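Predicted ATPase involved in replication control, Cdc46/Mcm family (Methanopyrus kandleri AV19, PDB 3F8T) is an MCM homolog that probably binds ATP and single-stranded DNA and may act as a helicase in DNA replication. Local coordinates at residues 355-359 with 486-492; 426-431 with 447-452. The protein carries 2 engineered substitutions. The contacts are given in a common frame with arbitrary orientation. Numbering follows the deposited sequence.

Contact 1. Residues 355-359 with 486-492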
loop_
_atom_site.group_PDB
_atom_site.type_symbol
_atom_site.label_atom_id
_atom_site.label_comp_id
_atom_site.label_asym_id
_atom_site.label_seq_id
_atom_site.Cartn_x
_atom_site.Cartn_y
_atom_site.Cartn_z
ATOM N N ASP A 355 -17.171 -22.235 -28.107
ATOM C CA ASP A 355 -17.085 -22.853 -26.787
ATOM C C ASP A 355 -17.493 -21.819 -25.716
ATOM O O ASP A 355 -17.553 -20.617 -26.012
ATOM C CB ASP A 355 -15.668 -23.371 -26.552
ATOM N N PRO A 356 -17.776 -22.271 -24.471
ATOM C CA PRO A 356 -18.197 -21.320 -23.436
ATOM C C PRO A 356 -17.097 -20.278 -23.178
ATOM O O PRO A 356 -15.924 -20.586 -23.384
ATOM C CB PRO A 356 -18.397 -22.211 -22.205
ATOM C CG PRO A 356 -17.574 -23.418 -22.460
ATOM C CD PRO A 356 -17.687 -23.642 -23.939
ATOM N N PRO A 357 -17.464 -19.051 -22.745
ATOM C CA PRO A 357 -16.469 -17.981 -22.597
ATOM C C PRO A 357 -15.193 -18.352 -21.831
ATOM O O PRO A 357 -14.107 -17.912 -22.220
ATOM C CB PRO A 357 -17.246 -16.888 -21.867
ATOM C CG PRO A 357 -18.628 -17.079 -22.323
ATOM C CD PRO A 357 -18.808 -18.567 -22.384
ATOM N N ILE A 358 -15.305 -19.160 -20.780
ATOM C CA ILE A 358 -14.128 -19.512 -19.997
ATOM C C ILE A 358 -13.179 -20.462 -20.748
ATOM O O ILE A 358 -11.968 -20.450 -20.516
ATOM C CB ILE A 358 -14.485 -20.064 -18.593
ATOM C CG1 ILE A 358 -13.250 -19.998 -17.681
ATOM C CG2 ILE A 358 -15.110 -21.469 -18.678
ATOM C CD1 ILE A 358 -13.561 -20.074 -16.208
ATOM N N ALA A 359 -13.732 -21.265 -21.654
ATOM C CA ALA A 359 -12.926 -22.169 -22.469
ATOM C C ALA A 359 -12.018 -21.417 -23.441
ATOM O O ALA A 359 -10.995 -21.949 -23.872
ATOM C CB ALA A 359 -13.819 -23.167 -23.212
ATOM N N TYR A 486 -20.562 -14.472 -12.394
ATOM C CA TYR A 486 -19.296 -15.029 -12.899
ATOM C C TYR A 486 -19.419 -16.501 -13.310
ATOM O O TYR A 486 -19.022 -16.893 -14.419
ATOM C CB TYR A 486 -18.193 -14.877 -11.830
ATOM C CG TYR A 486 -17.045 -15.867 -11.946
ATOM C CD1 TYR A 486 -16.431 -16.098 -13.172
ATOM C CD2 TYR A 486 -16.566 -16.554 -10.831
ATOM C CE1 TYR A 486 -15.384 -17.001 -13.305
ATOM C CE2 TYR A 486 -15.498 -17.480 -10.951
ATOM C CZ TYR A 486 -14.916 -17.683 -12.201
ATOM O OH TYR A 486 -13.848 -18.554 -12.394
ATOM N N LEU A 487 -19.941 -17.324 -12.406
ATOM C CA LEU A 487 -20.057 -18.762 -12.668
ATOM C C LEU A 487 -20.978 -19.064 -13.859
ATOM O O LEU A 487 -20.690 -19.958 -14.676
ATOM C CB LEU A 487 -20.543 -19.496 -11.424
ATOM C CG LEU A 487 -19.604 -19.538 -10.212
ATOM C CD1 LEU A 487 -20.318 -20.218 -9.058
ATOM C CD2 LEU A 487 -18.268 -20.233 -10.510
ATOM N N GLU A 488 -22.062 -18.306 -13.953
ATOM C CA GLU A 488 -23.061 -18.505 -14.992
ATOM C C GLU A 488 -22.605 -17.985 -16.341
ATOM O O GLU A 488 -22.697 -18.705 -17.338
ATOM C CB GLU A 488 -24.418 -17.928 -14.566
ATOM C CG GLU A 488 -25.106 -18.827 -13.525
ATOM C CD GLU A 488 -26.186 -18.126 -12.689
ATOM O OE1 GLU A 488 -26.782 -17.134 -13.164
ATOM O OE2 GLU A 488 -26.451 -18.596 -11.554
ATOM N N THR A 489 -22.077 -16.765 -16.367
ATOM C CA THR A 489 -21.580 -16.165 -17.605
ATOM C C THR A 489 -20.381 -16.908 -18.195
ATOM O O THR A 489 -20.216 -16.949 -19.420
ATOM C CB THR A 489 -21.238 -14.680 -17.437
ATOM O OG1 THR A 489 -20.172 -14.530 -16.480
ATOM C CG2 THR A 489 -22.457 -13.910 -16.956
ATOM N N ALA A 490 -19.566 -17.512 -17.326
ATOM C CA ALA A 490 -18.408 -18.313 -17.751
ATOM C C ALA A 490 -18.782 -19.453 -18.704
ATOM O O ALA A 490 -17.980 -19.843 -19.568
ATOM C CB ALA A 490 -17.687 -18.874 -16.546
ATOM N N MET A 491 -19.993 -19.980 -18.526
ATOM C CA MET A 491 -20.462 -21.169 -19.228
ATOM C C MET A 491 -21.596 -20.894 -20.222
ATOM O O MET A 491 -22.044 -21.809 -20.906
ATOM C CB MET A 491 -20.932 -22.226 -18.220
ATOM C CG MET A 491 -19.854 -22.753 -17.292
ATOM S SD MET A 491 -18.494 -23.562 -18.166
ATOM C CE MET A 491 -19.035 -25.265 -18.231
ATOM N N GLN A 492 -22.061 -19.651 -20.310
ATOM C CA GLN A 492 -23.204 -19.341 -21.179
ATOM C C GLN A 492 -22.842 -19.231 -22.666
ATOM O O GLN A 492 -21.766 -18.750 -23.031
ATOM C CB GLN A 492 -23.952 -18.099 -20.694
ATOM C CG GLN A 492 -23.319 -16.780 -21.080
ATOM C CD GLN A 492 -24.344 -15.671 -21.155
ATOM O OE1 GLN A 492 -24.885 -15.238 -20.134
ATOM N NE2 GLN A 492 -24.627 -15.208 -22.372
#
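Ile358 lays its side chain against Ala490, CB to CB at 4.0 Å, where the P-loop ATPase domain meets the helical AAA-lid of this MCM homolog. Residues 355-359 belong to the loop that leaves strand 341-346 of the parallel sheet. Residues 486-492 run from the last part of helix 473-489 to the last modelled residue. The one hydrogen bond across the segments joins the backbones: Ile358 N donates to Ala490 O at 3.0 Å and 163°. That amide is presented by a proline-led turn closed by Ala359 N to Pro356 O at 2.9 Å, with helical backbone angles at Pro357 and Ile358. Met491 has its CA-CB bond directed away from the loop, yet its SD lies 4.0 Å from Ile358 CG2 and 4.3 Å from Pro356 CB, so the thioether flanks both apolar residues. At the far end of Ile358, CD1 reaches within 4.1 Å of Tyr486 OH, one helical turn before Ala490. Phe376 of strand 373-376, an outermost strand of that sheet, touches Pro357, Thr489 and Ala490, while Leu445 of the lid loop packs on Ala490 and Met491. A small apolar patch and one backbone hydrogen bond therefore join the end of the lid's last helix to a loop of the ATPase domain. Pro357, which has no amide hydrogen to share, meets the carbonyls of Thr489, Ala490 and Gln492 through its ring: CG lies 3.3 Å from Thr489 O, and CD lies 3.2 Å from Ala490 O and 3.0 Å from Gln492 O.

Contact 2. Residues 426-431 with 447-452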
loop_
_atom_site.group_PDB
_atom_site.type_symbol
_atom_site.label_atom_id
_atom_site.label_comp_id
_atom_site.label_asym_id
_atom_site.label_seq_id
_atom_site.Cartn_x
_atom_site.Cartn_y
_atom_site.Cartn_z
ATOM N N TRP A 426 -26.492 -20.232 0.952
ATOM C CA TRP A 426 -26.100 -20.041 -0.445
ATOM C C TRP A 426 -25.191 -21.185 -0.902
ATOM O O TRP A 426 -25.427 -21.801 -1.933
ATOM C CB TRP A 426 -25.378 -18.702 -0.631
ATOM C CG TRP A 426 -24.835 -18.525 -2.018
ATOM C CD1 TRP A 426 -25.507 -18.054 -3.103
ATOM C CD2 TRP A 426 -23.518 -18.853 -2.475
ATOM N NE1 TRP A 426 -24.686 -18.043 -4.202
ATOM C CE2 TRP A 426 -23.461 -18.536 -3.847
ATOM C CE3 TRP A 426 -22.378 -19.380 -1.855
ATOM C CZ2 TRP A 426 -22.312 -18.724 -4.615
ATOM C CZ3 TRP A 426 -21.223 -19.567 -2.629
ATOM C CH2 TRP A 426 -21.206 -19.244 -3.985
ATOM N N TYR A 427 -24.153 -21.456 -0.116
ATOM C CA TYR A 427 -23.134 -22.432 -0.483
ATOM C C TYR A 427 -23.707 -23.830 -0.688
ATOM O O TYR A 427 -23.467 -24.451 -1.723
ATOM C CB TYR A 427 -22.039 -22.459 0.584
ATOM C CG TYR A 427 -20.813 -23.293 0.251
ATOM C CD1 TYR A 427 -20.197 -23.208 -0.999
ATOM C CD2 TYR A 427 -20.242 -24.132 1.212
ATOM C CE1 TYR A 427 -19.046 -23.960 -1.290
ATOM C CE2 TYR A 427 -19.093 -24.884 0.934
ATOM C CZ TYR A 427 -18.511 -24.799 -0.317
ATOM O OH TYR A 427 -17.384 -25.536 -0.584
ATOM N N GLU A 428 -24.468 -24.304 0.296
ATOM C CA GLU A 428 -25.083 -25.629 0.235
ATOM C C GLU A 428 -26.110 -25.720 -0.903
ATOM O O GLU A 428 -26.138 -26.710 -1.625
ATOM C CB GLU A 428 -25.687 -26.025 1.592
ATOM C CG GLU A 428 -26.958 -25.266 2.003
ATOM C CD GLU A 428 -27.426 -25.588 3.426
ATOM O OE1 GLU A 428 -26.703 -26.314 4.151
ATOM O OE2 GLU A 428 -28.514 -25.104 3.824
ATOM N N THR A 429 -26.923 -24.677 -1.073
ATOM C CA THR A 429 -27.935 -24.627 -2.135
ATOM C C THR A 429 -27.277 -24.689 -3.530
ATOM O O THR A 429 -27.732 -25.427 -4.415
ATOM C CB THR A 429 -28.857 -23.372 -1.967
ATOM O OG1 THR A 429 -29.631 -23.494 -0.761
ATOM C CG2 THR A 429 -29.810 -23.202 -3.130
ATOM N N ARG A 430 -26.192 -23.938 -3.719
ATOM C CA ARG A 430 -25.490 -23.936 -5.007
ATOM C C ARG A 430 -24.774 -25.250 -5.309
ATOM O O ARG A 430 -24.762 -25.691 -6.451
ATOM C CB ARG A 430 -24.506 -22.753 -5.097
ATOM C CG ARG A 430 -25.197 -21.397 -5.201
ATOM C CD ARG A 430 -25.917 -21.223 -6.544
ATOM N NE ARG A 430 -26.481 -19.883 -6.662
ATOM C CZ ARG A 430 -27.654 -19.498 -6.158
ATOM N NH1 ARG A 430 -28.428 -20.352 -5.495
ATOM N NH2 ARG A 430 -28.059 -18.245 -6.320
ATOM N N ARG A 431 -24.173 -25.864 -4.294
ATOM C CA ARG A 431 -23.508 -27.157 -4.473
ATOM C C ARG A 431 -24.501 -28.237 -4.921
ATOM O O ARG A 431 -24.188 -29.058 -5.790
ATOM C CB ARG A 431 -22.770 -27.579 -3.199
ATOM C CG ARG A 431 -21.466 -26.798 -2.968
ATOM C CD ARG A 431 -20.778 -27.195 -1.670
ATOM N NE ARG A 431 -20.340 -28.595 -1.651
ATOM C CZ ARG A 431 -19.182 -29.041 -2.147
ATOM N NH1 ARG A 431 -18.314 -28.204 -2.717
ATOM N NH2 ARG A 431 -18.885 -30.340 -2.074
ATOM N N VAL A 447 -18.810 -25.528 -7.626
ATOM C CA VAL A 447 -18.841 -24.572 -6.534
ATOM C C VAL A 447 -18.101 -25.223 -5.362
ATOM O O VAL A 447 -18.591 -26.183 -4.737
ATOM C CB VAL A 447 -20.294 -24.152 -6.189
ATOM C CG1 VAL A 447 -20.371 -23.377 -4.873
ATOM C CG2 VAL A 447 -20.870 -23.321 -7.328
ATOM N N THR A 448 -16.898 -24.708 -5.112
ATOM C CA THR A 448 -15.963 -25.281 -4.143
ATOM C C THR A 448 -15.676 -24.310 -2.989
ATOM O O THR A 448 -16.238 -23.215 -2.938
ATOM C CB THR A 448 -14.628 -25.642 -4.821
ATOM O OG1 THR A 448 -13.872 -24.455 -5.072
ATOM C CG2 THR A 448 -14.853 -26.406 -6.144
ATOM N N ARG A 449 -14.784 -24.706 -2.078
ATOM C CA ARG A 449 -14.378 -23.817 -0.992
ATOM C C ARG A 449 -13.882 -22.463 -1.507
ATOM O O ARG A 449 -14.050 -21.464 -0.817
ATOM C CB ARG A 449 -13.317 -24.465 -0.084
ATOM C CG ARG A 449 -12.057 -24.942 -0.816
ATOM C CD ARG A 449 -11.022 -25.518 0.147
ATOM N NE ARG A 449 -10.458 -24.487 1.019
ATOM C CZ ARG A 449 -9.197 -24.465 1.443
ATOM N NH1 ARG A 449 -8.339 -25.410 1.071
ATOM N NH2 ARG A 449 -8.786 -23.483 2.235
ATOM N N ARG A 450 -13.284 -22.441 -2.705
ATOM C CA ARG A 450 -12.794 -21.200 -3.322
ATOM C C ARG A 450 -13.935 -20.208 -3.511
ATOM O O ARG A 450 -13.774 -19.015 -3.246
ATOM C CB ARG A 450 -12.122 -21.472 -4.681
ATOM C CG ARG A 450 -10.794 -22.224 -4.587
ATOM C CD ARG A 450 -10.216 -22.581 -5.968
ATOM N NE ARG A 450 -11.111 -23.455 -6.730
ATOM C CZ ARG A 450 -11.921 -23.045 -7.708
ATOM N NH1 ARG A 450 -11.945 -21.762 -8.089
ATOM N NH2 ARG A 450 -12.707 -23.930 -8.320
ATOM N N GLN A 451 -15.087 -20.707 -3.959
ATOM C CA GLN A 451 -16.270 -19.861 -4.162
ATOM C C GLN A 451 -16.851 -19.356 -2.848
ATOM O O GLN A 451 -17.259 -18.197 -2.758
ATOM C CB GLN A 451 -17.332 -20.590 -4.990
ATOM C CG GLN A 451 -17.031 -20.596 -6.488
ATOM C CD GLN A 451 -15.766 -21.372 -6.836
ATOM O OE1 GLN A 451 -15.609 -22.537 -6.449
ATOM N NE2 GLN A 451 -14.843 -20.717 -7.544
ATOM N N LEU A 452 -16.922 -20.244 -1.852
ATOM C CA LEU A 452 -17.305 -19.858 -0.490
ATOM C C LEU A 452 -16.418 -18.718 0.009
ATOM O O LEU A 452 -16.919 -17.691 0.480
ATOM C CB LEU A 452 -17.193 -21.047 0.462
ATOM C CG LEU A 452 -17.535 -20.799 1.936
ATOM C CD1 LEU A 452 -19.009 -20.553 2.121
ATOM C CD2 LEU A 452 -17.095 -22.026 2.748
#
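Val447, still in the loop before helix 449-465, has its CA-to-CB bond directed toward helix 417-439 and gives the largest covered area of its segment. Its CG1 sits 3.9 Å from Tyr427 CE1, 4.2 Å from Arg430 CB and 4.3 Å from Trp426 CH2, while its carbonyl O takes a weak hydrogen bond from Arg431 NH1 at 2.9 Å and 121°. Thr448 comes next, at the N-cap. Its OG1 caps the helix by accepting from Arg450 N at 3.2 Å. Thr448 and Gln451 form a capping box, with Gln451 OE1 accepting from Thr448 N at 2.9 Å; Thr448 OG1 also donates to Gln451 OE1 at 2.9 Å. The Tyr427 hydroxyl lies beside this helix start, OH to Arg449 N 3.1 Å, too poorly angled for a hydrogen bond. The pairing of Arg431 with Val447 and of Tyr427 with Leu452 shows the two chains running in opposite directions, as in the helical hairpin formed here by two helices of the MCM AAA-lid. A third helix, 473-489, packs on Trp426, Val447 and Gln451; its Asp484 is salt-bridged to Arg430 and hydrogen-bonded by Trp426 NE1. Arg449 directs its CA-CB bond away from the other helix and is salt-bridged to Glu453. Gln451, besides its capping role, sets CB 4.2 Å from Trp426 CH2. Leu452 covers the Tyr427 ring, with CB 3.9 Å from the ring centroid and only 12° off its normal, a CH-pi contact, and CD1 3.8 Å from Tyr427 CG over the same ring.

Helix 473-489 connects the two sites, whose centres lie about 17 Å apart. Both segments of contact 2 fall between those of contact 1 in sequence: the lid hairpin is built between the ATPase-domain segment 355-359 and the chain's modelled end. Leu487, which does not reach segment 355-359, turns to the hairpin instead, its CD1 packing 3.6 Å from Val447 CG2 and 4.2 Å from Gln451 CG. Contact 2 thus lies within the lid, between two of its helices, while contact 1 joins that lid to the ATPase domain.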